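Long-range contacts in adenylation domain (Streptomyces sp., PDB 5N9X), which is an adenylation domain of the ANL superfamily, with an AMP-binding core and a C-terminal domain, and holds ATP and threonine in this model: residues 362-367 with 402-407; 113-118 with 375-380. All blocks are in the same frame, centred on the assembly; numbering follows the deposited sequence.

Contact 1: 362-367 with 402-407; sequences GELWLA and YHSGDL. With ATP (adenosine-5'-triphosphate), chain D.
Trp-365 and His-403 both set CG anti to the carbonyl carbon (chi1 -72° and -52°), and from facing strands their rings run out side by side into an offset stack. The imidazole lies over the six-membered ring of the indole, centroids 3.6 Å apart and planes nearly parallel at 8°, while His-403 NE2 is also hydrogen-bonded to Thr-387. Glu-363, extended on the same face, offers OE1 to the indole NE1 in a weak bond and OE2 to Gly-405 N, 3.0 Å away, in another weak, bent one. The strands are antiparallel neighbours in the mixed sheet of the AMP-binding fold, and a beta bulge, its extra residues in 402-407, shifts their register by two between Glu-363 and Trp-365. At the bulge Leu-364 O accepts twice, from Ser-404 N and, at 3.0 Å, from Ser-404 OG. That hydroxyl in turn accepts from Asp-406 N (2.9 Å), an ST turn, and Gly-405 passes through positive phi. Beyond it Leu-364 N bonds to Asp-406 O, and the Asp-406 carboxylate grips both ribose hydroxyls of ATP, OD1 taking O2' at 2.6 Å and OD2 taking O3'. OD1 is also hydrogen-bonded to the hydroxyl of Tyr-418 and OD2 to that of Tyr-311.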
ATOM      1  N   GLY A 362     -17.954  -8.297 -11.892  1.00 31.59           N
ATOM      2  CA  GLY A 362     -17.073  -8.495 -13.027  1.00 30.43           C
ATOM      3  C   GLY A 362     -15.692  -7.975 -12.700  1.00 28.54           C
ATOM      4  O   GLY A 362     -15.486  -7.431 -11.615  1.00 31.92           O
ATOM      5  N   GLU A 363     -14.747  -8.136 -13.623  1.00 23.26           N
ATOM      6  CA  GLU A 363     -13.398  -7.608 -13.431  1.00 26.74           C
ATOM      7  C   GLU A 363     -13.290  -6.093 -13.679  1.00 25.13           C
ATOM      8  O   GLU A 363     -13.686  -5.583 -14.745  1.00 19.95           O
ATOM      9  CB  GLU A 363     -12.389  -8.341 -14.332  1.00 19.84           C
ATOM     10  CG  GLU A 363     -10.953  -7.845 -14.110  1.00 20.82           C
ATOM     11  CD  GLU A 363      -9.897  -8.568 -14.942  1.00 31.89           C
ATOM     12  OE1 GLU A 363     -10.248  -9.233 -15.943  1.00 32.74           O
ATOM     13  OE2 GLU A 363      -8.703  -8.461 -14.590  1.00 26.97           O
ATOM     14  N   LEU A 364     -12.722  -5.376 -12.707  1.00 18.61           N
ATOM     15  CA  LEU A 364     -12.528  -3.944 -12.884  1.00 19.94           C
ATOM     16  C   LEU A 364     -11.313  -3.668 -13.757  1.00 19.65           C
ATOM     17  O   LEU A 364     -10.237  -4.233 -13.532  1.00 18.29           O
ATOM     18  CB  LEU A 364     -12.388  -3.235 -11.542  1.00 22.44           C
ATOM     19  CG  LEU A 364     -11.951  -1.774 -11.551  1.00 17.52           C
ATOM     20  CD1 LEU A 364     -13.134  -0.864 -11.808  1.00 18.78           C
ATOM     21  CD2 LEU A 364     -11.343  -1.441 -10.219  1.00 19.57           C
ATOM     22  N   TRP A 365     -11.530  -2.828 -14.773  1.00 20.79           N
ATOM     23  CA  TRP A 365     -10.494  -2.314 -15.665  1.00 21.45           C
ATOM     24  C   TRP A 365     -10.384  -0.809 -15.414  1.00 25.58           C
ATOM     25  O   TRP A 365     -11.401  -0.166 -15.116  1.00 20.96           O
ATOM     26  CB  TRP A 365     -10.834  -2.590 -17.140  1.00 19.93           C
ATOM     27  CG  TRP A 365     -10.698  -4.038 -17.562  1.00 25.09           C
ATOM     28  CD1 TRP A 365     -10.591  -5.125 -16.743  1.00 25.68           C
ATOM     29  CD2 TRP A 365     -10.667  -4.552 -18.912  1.00 34.19           C
ATOM     30  NE1 TRP A 365     -10.501  -6.277 -17.489  1.00 25.49           N
ATOM     31  CE2 TRP A 365     -10.542  -5.956 -18.821  1.00 24.98           C
ATOM     32  CE3 TRP A 365     -10.729  -3.959 -20.187  1.00 23.38           C
ATOM     33  CZ2 TRP A 365     -10.486  -6.782 -19.958  1.00 25.85           C
ATOM     34  CZ3 TRP A 365     -10.672  -4.782 -21.311  1.00 23.61           C
ATOM     35  CH2 TRP A 365     -10.553  -6.177 -21.186  1.00 24.03           C
ATOM     36  N   LEU A 366      -9.170  -0.256 -15.516  1.00 23.12           N
ATOM     37  CA  LEU A 366      -8.931   1.170 -15.236  1.00 19.30           C
ATOM     38  C   LEU A 366      -8.035   1.860 -16.288  1.00 21.27           C
ATOM     39  O   LEU A 366      -6.969   1.361 -16.652  1.00 16.49           O
ATOM     40  CB  LEU A 366      -8.311   1.356 -13.838  1.00 14.18           C
ATOM     41  CG  LEU A 366      -9.044   0.883 -12.574  1.00 20.55           C
ATOM     42  CD1 LEU A 366      -8.138   0.947 -11.347  1.00 14.57           C
ATOM     43  CD2 LEU A 366     -10.319   1.708 -12.323  1.00 17.15           C
ATOM     44  N   ALA A 367      -8.481   3.018 -16.763  1.00 20.67           N
ATOM     45  CA  ALA A 367      -7.700   3.825 -17.691  1.00 17.10           C
ATOM     46  C   ALA A 367      -7.544   5.240 -17.155  1.00 16.34           C
ATOM     47  O   ALA A 367      -8.418   5.728 -16.428  1.00 16.45           O
ATOM     48  CB  ALA A 367      -8.356   3.856 -19.040  1.00 20.01           C
ATOM     49  N   TYR A 402      -5.839  -1.005 -17.476  1.00 21.02           N
ATOM     50  CA  TYR A 402      -5.165  -1.987 -16.626  1.00 19.50           C
ATOM     51  C   TYR A 402      -6.192  -2.928 -16.009  1.00 20.34           C
ATOM     52  O   TYR A 402      -7.195  -2.502 -15.407  1.00 19.31           O
ATOM     53  CB  TYR A 402      -4.330  -1.340 -15.502  1.00 12.11           C
ATOM     54  CG  TYR A 402      -3.821  -2.377 -14.510  1.00 10.09           C
ATOM     55  CD1 TYR A 402      -2.779  -3.226 -14.853  1.00 11.94           C
ATOM     56  CD2 TYR A 402      -4.396  -2.522 -13.255  1.00 10.46           C
ATOM     57  CE1 TYR A 402      -2.312  -4.186 -13.982  1.00 11.39           C
ATOM     58  CE2 TYR A 402      -3.932  -3.477 -12.359  1.00 11.42           C
ATOM     59  CZ  TYR A 402      -2.883  -4.305 -12.735  1.00 13.98           C
ATOM     60  OH  TYR A 402      -2.385  -5.254 -11.878  1.00 12.49           O
ATOM     61  N   HIS A 403      -5.929  -4.214 -16.152  1.00 16.98           N
ATOM     62  CA  HIS A 403      -6.835  -5.214 -15.633  1.00 18.03           C
ATOM     63  C   HIS A 403      -6.432  -5.509 -14.196  1.00 19.26           C
ATOM     64  O   HIS A 403      -5.363  -6.049 -13.946  1.00 17.92           O
ATOM     65  CB  HIS A 403      -6.812  -6.474 -16.507  1.00 26.07           C
ATOM     66  CG  HIS A 403      -7.033  -6.207 -17.972  1.00 31.45           C
ATOM     67  ND1 HIS A 403      -6.979  -7.203 -18.924  1.00 34.36           N
ATOM     68  CD2 HIS A 403      -7.314  -5.067 -18.641  1.00 31.09           C
ATOM     69  CE1 HIS A 403      -7.215  -6.684 -20.118  1.00 25.66           C
ATOM     70  NE2 HIS A 403      -7.417  -5.392 -19.977  1.00 32.80           N
ATOM     71  N   SER A 404      -7.287  -5.136 -13.254  1.00 22.37           N
ATOM     72  CA  SER A 404      -6.941  -5.203 -11.843  1.00 21.62           C
ATOM     73  C   SER A 404      -6.905  -6.637 -11.323  1.00 22.86           C
ATOM     74  O   SER A 404      -6.219  -6.943 -10.343  1.00 22.87           O
ATOM     75  CB  SER A 404      -7.937  -4.376 -11.016  1.00 18.04           C
ATOM     76  OG  SER A 404      -9.160  -5.068 -10.845  1.00 21.66           O
ATOM     77  N   GLY A 405      -7.676  -7.507 -11.965  1.00 22.74           N
ATOM     78  CA  GLY A 405      -7.862  -8.860 -11.471  1.00 20.81           C
ATOM     79  C   GLY A 405      -8.733  -8.870 -10.226  1.00 24.54           C
ATOM     80  O   GLY A 405      -8.700  -9.818  -9.435  1.00 20.72           O
ATOM     81  N   ASP A 406      -9.490  -7.791 -10.036  1.00 23.90           N
ATOM     82  CA  ASP A 406     -10.385  -7.658  -8.885  1.00 24.08           C
ATOM     83  C   ASP A 406     -11.832  -7.693  -9.343  1.00 19.78           C
ATOM     84  O   ASP A 406     -12.174  -7.103 -10.370  1.00 21.44           O
ATOM     85  CB  ASP A 406     -10.100  -6.353  -8.134  1.00 16.71           C
ATOM     86  CG  ASP A 406      -8.913  -6.455  -7.199  1.00 23.80           C
ATOM     87  OD1 ASP A 406      -8.942  -7.315  -6.295  1.00 26.33           O
ATOM     88  OD2 ASP A 406      -7.945  -5.684  -7.374  1.00 20.16           O
ATOM     89  N   LEU A 407     -12.677  -8.377  -8.583  1.00 24.77           N
ATOM     90  CA  LEU A 407     -14.113  -8.434  -8.873  1.00 27.20           C
ATOM     91  C   LEU A 407     -14.899  -7.370  -8.101  1.00 25.95           C
ATOM     92  O   LEU A 407     -14.804  -7.292  -6.870  1.00 30.14           O
ATOM     93  CB  LEU A 407     -14.669  -9.836  -8.546  1.00 25.64           C
ATOM     94  CG  LEU A 407     -13.915 -11.000  -9.199  1.00 25.81           C
ATOM     95  CD1 LEU A 407     -14.497 -12.342  -8.822  1.00 26.26           C
ATOM     96  CD2 LEU A 407     -13.905 -10.839 -10.710  1.00 22.57           C
TER
HETATM   97  PG  ATP D 602       0.197  -7.451  -7.039  1.00 74.44           P
HETATM   98  O1G ATP D 602      -1.089  -7.893  -7.728  1.00 65.76           O
HETATM   99  O2G ATP D 602       1.357  -8.375  -7.252  1.00 60.14           O
HETATM  100  O3G ATP D 602       0.617  -6.022  -7.333  1.00 69.88           O
HETATM  101  PB  ATP D 602      -0.900  -6.600  -4.464  1.00 66.01           P
HETATM  102  O1B ATP D 602      -2.343  -6.902  -4.878  1.00 53.25           O
HETATM  103  O2B ATP D 602      -0.521  -6.591  -3.017  1.00 42.90           O
HETATM  104  O3B ATP D 602      -0.037  -7.612  -5.409  1.00 71.98           O
HETATM  105  PA  ATP D 602      -0.727  -3.833  -4.502  1.00 65.66           P
HETATM  106  O1A ATP D 602      -0.852  -2.884  -5.670  1.00 36.62           O
HETATM  107  O2A ATP D 602       0.162  -3.424  -3.332  1.00 50.69           O
HETATM  108  O3A ATP D 602      -0.296  -5.253  -5.086  1.00 60.53           O
HETATM  109  O5' ATP D 602      -2.174  -4.311  -3.909  1.00 43.86           O
HETATM  110  C5' ATP D 602      -3.444  -3.967  -4.464  1.00 32.94           C
HETATM  111  C4' ATP D 602      -4.464  -5.069  -4.171  1.00 30.33           C
HETATM  112  O4' ATP D 602      -5.030  -4.918  -2.878  1.00 21.25           O
HETATM  113  C3' ATP D 602      -5.610  -5.158  -5.163  1.00 25.22           C
HETATM  114  O3' ATP D 602      -5.356  -6.291  -5.986  1.00 38.62           O
HETATM  115  C2' ATP D 602      -6.852  -5.384  -4.340  1.00 23.37           C
HETATM  116  O2' ATP D 602      -7.202  -6.762  -4.430  1.00 22.77           O
HETATM  117  C1' ATP D 602      -6.453  -5.093  -2.909  1.00 29.69           C
HETATM  118  N9  ATP D 602      -7.099  -3.845  -2.396  1.00 25.52           N
HETATM  119  C8  ATP D 602      -6.512  -2.629  -2.336  1.00 21.22           C
HETATM  120  N7  ATP D 602      -7.331  -1.683  -1.818  1.00 16.44           N
HETATM  121  C5  ATP D 602      -8.487  -2.301  -1.518  1.00 18.58           C
HETATM  122  C6  ATP D 602      -9.776  -1.872  -0.931  1.00 14.02           C
HETATM  123  N6  ATP D 602      -9.966  -0.587  -0.574  1.00 12.66           N
HETATM  124  N1  ATP D 602     -10.742  -2.801  -0.780  1.00 13.70           N
HETATM  125  C2  ATP D 602     -10.536  -4.073  -1.176  1.00 22.43           C
HETATM  126  N3  ATP D 602      -9.389  -4.554  -1.705  1.00 19.77           N
HETATM  127  C4  ATP D 602      -8.336  -3.724  -1.905  1.00 23.10           C

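Contact 2: 113-118 with 375-380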
ATOM      1  N   ASP A 113      17.459  -7.070 -10.933  1.00 29.00           N
ATOM      2  CA  ASP A 113      16.315  -6.888 -11.837  1.00 29.00           C
ATOM      3  C   ASP A 113      16.136  -5.426 -12.239  1.00 32.98           C
ATOM      4  O   ASP A 113      15.839  -5.116 -13.389  1.00 36.44           O
ATOM      5  CB  ASP A 113      15.013  -7.413 -11.204  1.00 36.73           C
ATOM      6  CG  ASP A 113      13.854  -7.489 -12.207  1.00 33.09           C
ATOM      7  OD1 ASP A 113      13.961  -8.254 -13.188  1.00 31.73           O
ATOM      8  OD2 ASP A 113      12.834  -6.796 -12.008  1.00 34.80           O
ATOM      9  N   SER A 114      16.314  -4.518 -11.295  1.00 25.14           N
ATOM     10  CA  SER A 114      16.081  -3.123 -11.599  1.00 32.03           C
ATOM     11  C   SER A 114      17.308  -2.455 -12.216  1.00 32.91           C
ATOM     12  O   SER A 114      17.214  -1.351 -12.765  1.00 26.23           O
ATOM     13  CB  SER A 114      15.638  -2.379 -10.342  1.00 21.05           C
ATOM     14  OG  SER A 114      16.620  -2.484  -9.340  1.00 23.21           O
ATOM     15  N   GLN A 115      18.446  -3.133 -12.142  1.00 28.73           N
ATOM     16  CA  GLN A 115      19.687  -2.611 -12.718  1.00 37.27           C
ATOM     17  C   GLN A 115      19.972  -1.206 -12.210  1.00 34.18           C
ATOM     18  O   GLN A 115      20.002  -0.248 -12.989  1.00 32.96           O
ATOM     19  CB  GLN A 115      19.632  -2.594 -14.261  1.00 36.12           C
ATOM     20  CG  GLN A 115      19.054  -3.845 -14.950  1.00 34.74           C
ATOM     21  CD  GLN A 115      18.517  -3.537 -16.351  1.00 40.88           C
ATOM     22  OE1 GLN A 115      17.358  -3.150 -16.515  1.00 45.65           O
ATOM     23  NE2 GLN A 115      19.365  -3.703 -17.365  1.00 42.71           N
ATOM     24  N   VAL A 116      20.155  -1.059 -10.907  1.00 32.36           N
ATOM     25  CA  VAL A 116      20.450   0.272 -10.395  1.00 38.20           C
ATOM     26  C   VAL A 116      21.919   0.644 -10.631  1.00 27.69           C
ATOM     27  O   VAL A 116      22.799  -0.192 -10.511  1.00 24.16           O
ATOM     28  CB  VAL A 116      20.091   0.403  -8.891  1.00 30.45           C
ATOM     29  CG1 VAL A 116      18.617   0.123  -8.680  1.00 28.46           C
ATOM     30  CG2 VAL A 116      20.925  -0.541  -8.060  1.00 28.39           C
ATOM     31  N   VAL A 117      22.155   1.902 -11.000  1.00 32.03           N
ATOM     32  CA  VAL A 117      23.496   2.434 -11.225  1.00 25.68           C
ATOM     33  C   VAL A 117      24.244   2.724  -9.935  1.00 29.29           C
ATOM     34  O   VAL A 117      25.438   2.993  -9.966  1.00 28.44           O
ATOM     35  CB  VAL A 117      23.453   3.729 -12.035  1.00 26.81           C
ATOM     36  CG1 VAL A 117      22.556   3.568 -13.222  1.00 27.60           C
ATOM     37  CG2 VAL A 117      22.947   4.882 -11.170  1.00 38.33           C
ATOM     38  N   ALA A 118      23.525   2.698  -8.810  1.00 37.79           N
ATOM     39  CA  ALA A 118      24.094   3.029  -7.506  1.00 25.66           C
ATOM     40  C   ALA A 118      23.156   2.621  -6.382  1.00 26.28           C
ATOM     41  O   ALA A 118      22.001   2.310  -6.633  1.00 25.44           O
ATOM     42  CB  ALA A 118      24.381   4.510  -7.426  1.00 31.01           C
ATOM     43  N   TYR A 375       4.810  -3.334 -16.377  1.00 26.21           N
ATOM     44  CA  TYR A 375       5.839  -3.876 -15.507  1.00 22.88           C
ATOM     45  C   TYR A 375       7.222  -3.665 -16.080  1.00 26.45           C
ATOM     46  O   TYR A 375       7.386  -3.466 -17.291  1.00 20.93           O
ATOM     47  CB  TYR A 375       5.599  -5.369 -15.244  1.00 22.32           C
ATOM     48  CG  TYR A 375       4.268  -5.606 -14.584  1.00 18.86           C
ATOM     49  CD1 TYR A 375       4.057  -5.231 -13.272  1.00 16.54           C
ATOM     50  CD2 TYR A 375       3.214  -6.173 -15.285  1.00 21.00           C
ATOM     51  CE1 TYR A 375       2.843  -5.424 -12.671  1.00 19.85           C
ATOM     52  CE2 TYR A 375       1.995  -6.373 -14.690  1.00 22.77           C
ATOM     53  CZ  TYR A 375       1.819  -5.997 -13.383  1.00 15.85           C
ATOM     54  OH  TYR A 375       0.620  -6.203 -12.791  1.00 15.81           O
ATOM     55  N   LEU A 376       8.207  -3.690 -15.185  1.00 21.34           N
ATOM     56  CA  LEU A 376       9.608  -3.686 -15.568  1.00 28.50           C
ATOM     57  C   LEU A 376      10.069  -5.109 -15.918  1.00 24.64           C
ATOM     58  O   LEU A 376       9.929  -6.034 -15.105  1.00 20.21           O
ATOM     59  CB  LEU A 376      10.462  -3.105 -14.436  1.00 24.87           C
ATOM     60  CG  LEU A 376      11.969  -3.069 -14.661  1.00 34.60           C
ATOM     61  CD1 LEU A 376      12.349  -1.732 -15.289  1.00 22.99           C
ATOM     62  CD2 LEU A 376      12.708  -3.289 -13.340  1.00 30.69           C
ATOM     63  N   ASN A 377      10.602  -5.277 -17.128  1.00 26.99           N
ATOM     64  CA  ASN A 377      11.176  -6.556 -17.549  1.00 27.91           C
ATOM     65  C   ASN A 377      10.226  -7.758 -17.371  1.00 29.77           C
ATOM     66  O   ASN A 377      10.663  -8.842 -17.003  1.00 20.94           O
ATOM     67  CB  ASN A 377      12.467  -6.805 -16.773  1.00 27.79           C
ATOM     68  CG  ASN A 377      13.516  -5.740 -17.032  1.00 28.46           C
ATOM     69  OD1 ASN A 377      13.491  -5.063 -18.064  1.00 28.96           O
ATOM     70  ND2 ASN A 377      14.439  -5.579 -16.089  1.00 29.38           N
ATOM     71  N   ARG A 378       8.927  -7.537 -17.577  1.00 30.84           N
ATOM     72  CA  ARG A 378       7.929  -8.611 -17.592  1.00 28.57           C
ATOM     73  C   ARG A 378       7.053  -8.357 -18.804  1.00 32.08           C
ATOM     74  O   ARG A 378       5.890  -7.983 -18.680  1.00 30.66           O
ATOM     75  CB  ARG A 378       7.078  -8.640 -16.322  1.00 28.67           C
ATOM     76  CG  ARG A 378       7.856  -8.735 -15.017  1.00 37.22           C
ATOM     77  CD  ARG A 378       8.539 -10.073 -14.749  1.00 30.34           C
ATOM     78  NE  ARG A 378       9.197 -10.045 -13.437  1.00 34.04           N
ATOM     79  CZ  ARG A 378      10.474  -9.730 -13.209  1.00 37.00           C
ATOM     80  NH1 ARG A 378      11.300  -9.441 -14.208  1.00 30.04           N
ATOM     81  NH2 ARG A 378      10.937  -9.733 -11.964  1.00 38.97           N
ATOM     82  N   PRO A 379       7.625  -8.542 -19.997  1.00 41.89           N
ATOM     83  CA  PRO A 379       6.961  -8.018 -21.196  1.00 37.42           C
ATOM     84  C   PRO A 379       5.652  -8.732 -21.529  1.00 35.69           C
ATOM     85  O   PRO A 379       4.749  -8.094 -22.072  1.00 38.88           O
ATOM     86  CB  PRO A 379       8.016  -8.231 -22.287  1.00 32.69           C
ATOM     87  CG  PRO A 379       8.786  -9.442 -21.817  1.00 35.63           C
ATOM     88  CD  PRO A 379       8.816  -9.353 -20.313  1.00 30.74           C
ATOM     89  N   GLU A 380       5.552 -10.018 -21.205  1.00 31.49           N
ATOM     90  CA  GLU A 380       4.349 -10.789 -21.511  1.00 36.76           C
ATOM     91  C   GLU A 380       3.226 -10.519 -20.525  1.00 32.00           C
ATOM     92  O   GLU A 380       2.064 -10.443 -20.914  1.00 29.51           O
ATOM     93  CB  GLU A 380       4.660 -12.302 -21.570  1.00 41.61           C
ATOM     94  CG  GLU A 380       5.309 -12.761 -22.886  1.00 39.21           C
ATOM     95  CD  GLU A 380       5.456 -14.282 -22.994  1.00 60.63           C
ATOM     96  OE1 GLU A 380       4.989 -15.007 -22.085  1.00 62.00           O
ATOM     97  OE2 GLU A 380       6.036 -14.761 -23.998  1.00 60.96           O
TER
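Asp-113, in the last turn of helix 104-114, meets Arg-378 tip to tip in a salt bridge that joins this helix end, next to a parallel sheet of the AMP-binding fold, to the loop leading into helix 379-385. With CG anti to the backbone N (chi1 -169°), the carboxylate reaches across to the guanidinium, and OD1 takes NH1 at 3.1 Å with an N-H...O angle of 161°. The acceptor sits at the guanidinium edge, near its plane, and NH1 meets it on the syn side, though somewhat out of the carboxylate plane; the two planes are turned 55° apart, and the one hydrogen bond of the bridge runs from NH1 to OD1. OD2 has its own hydrogen bond to Tyr-166 OH, which ties the carboxylate to strand 161-167 and probably helps to fix its rotation. Along its flank, Asp-113 slides past Leu-376 in the opposite direction: methyl CD2 lies 3.6 Å from Asp-113 O. The same methyl touches Ser-114 CA at 3.8 Å, while the hydroxyl of Ser-114 turns back to Ile-110 O within the helix. Gln-115, the first residue to leave helical geometry and with positive phi, has a side chain extended beyond CG that crosses that of Asn-377 obliquely, OE1 within 3.8 Å of Asn-377 ND2. That ND2 lies closer, 3.1 Å, to Asp-113 O. The chain then turns off toward strand 118-121. In the second segment, Arg-378 occupies the N-cap position of helix 379-385, and its side chain bends at chi2 to fold back on its own loop. NH2 bonds to Pro-174 O, and NH1 donates a second time, to Asn-377 O at 2.9 Å, from above the carbonyl plane.

From the N terminus, the chain reaches 113-118 first, at the end of helix 104-114, then runs through strand 161-167 and much of the large mixed sheet before strand 362-367. A short connection leads from there to 375-380, where contact 2 closes a loop of 256 intervening residues. Helix 379-385 and strand 386-388 follow, and strand 400-410 returns beside 362-367, closing the much shorter loop of contact 1. The segments alternate, so the two closures cross rather than nest. Contact 1 joins sheet strands beside the ATP pocket; contact 2 ties the loop between strand 362-367 and helix 379-385 to the end of helix 104-114. Though their centres lie 24 Å apart, Tyr-402 OH and Tyr-375 OH approach to 3.3 Å, a probable hydrogen bond.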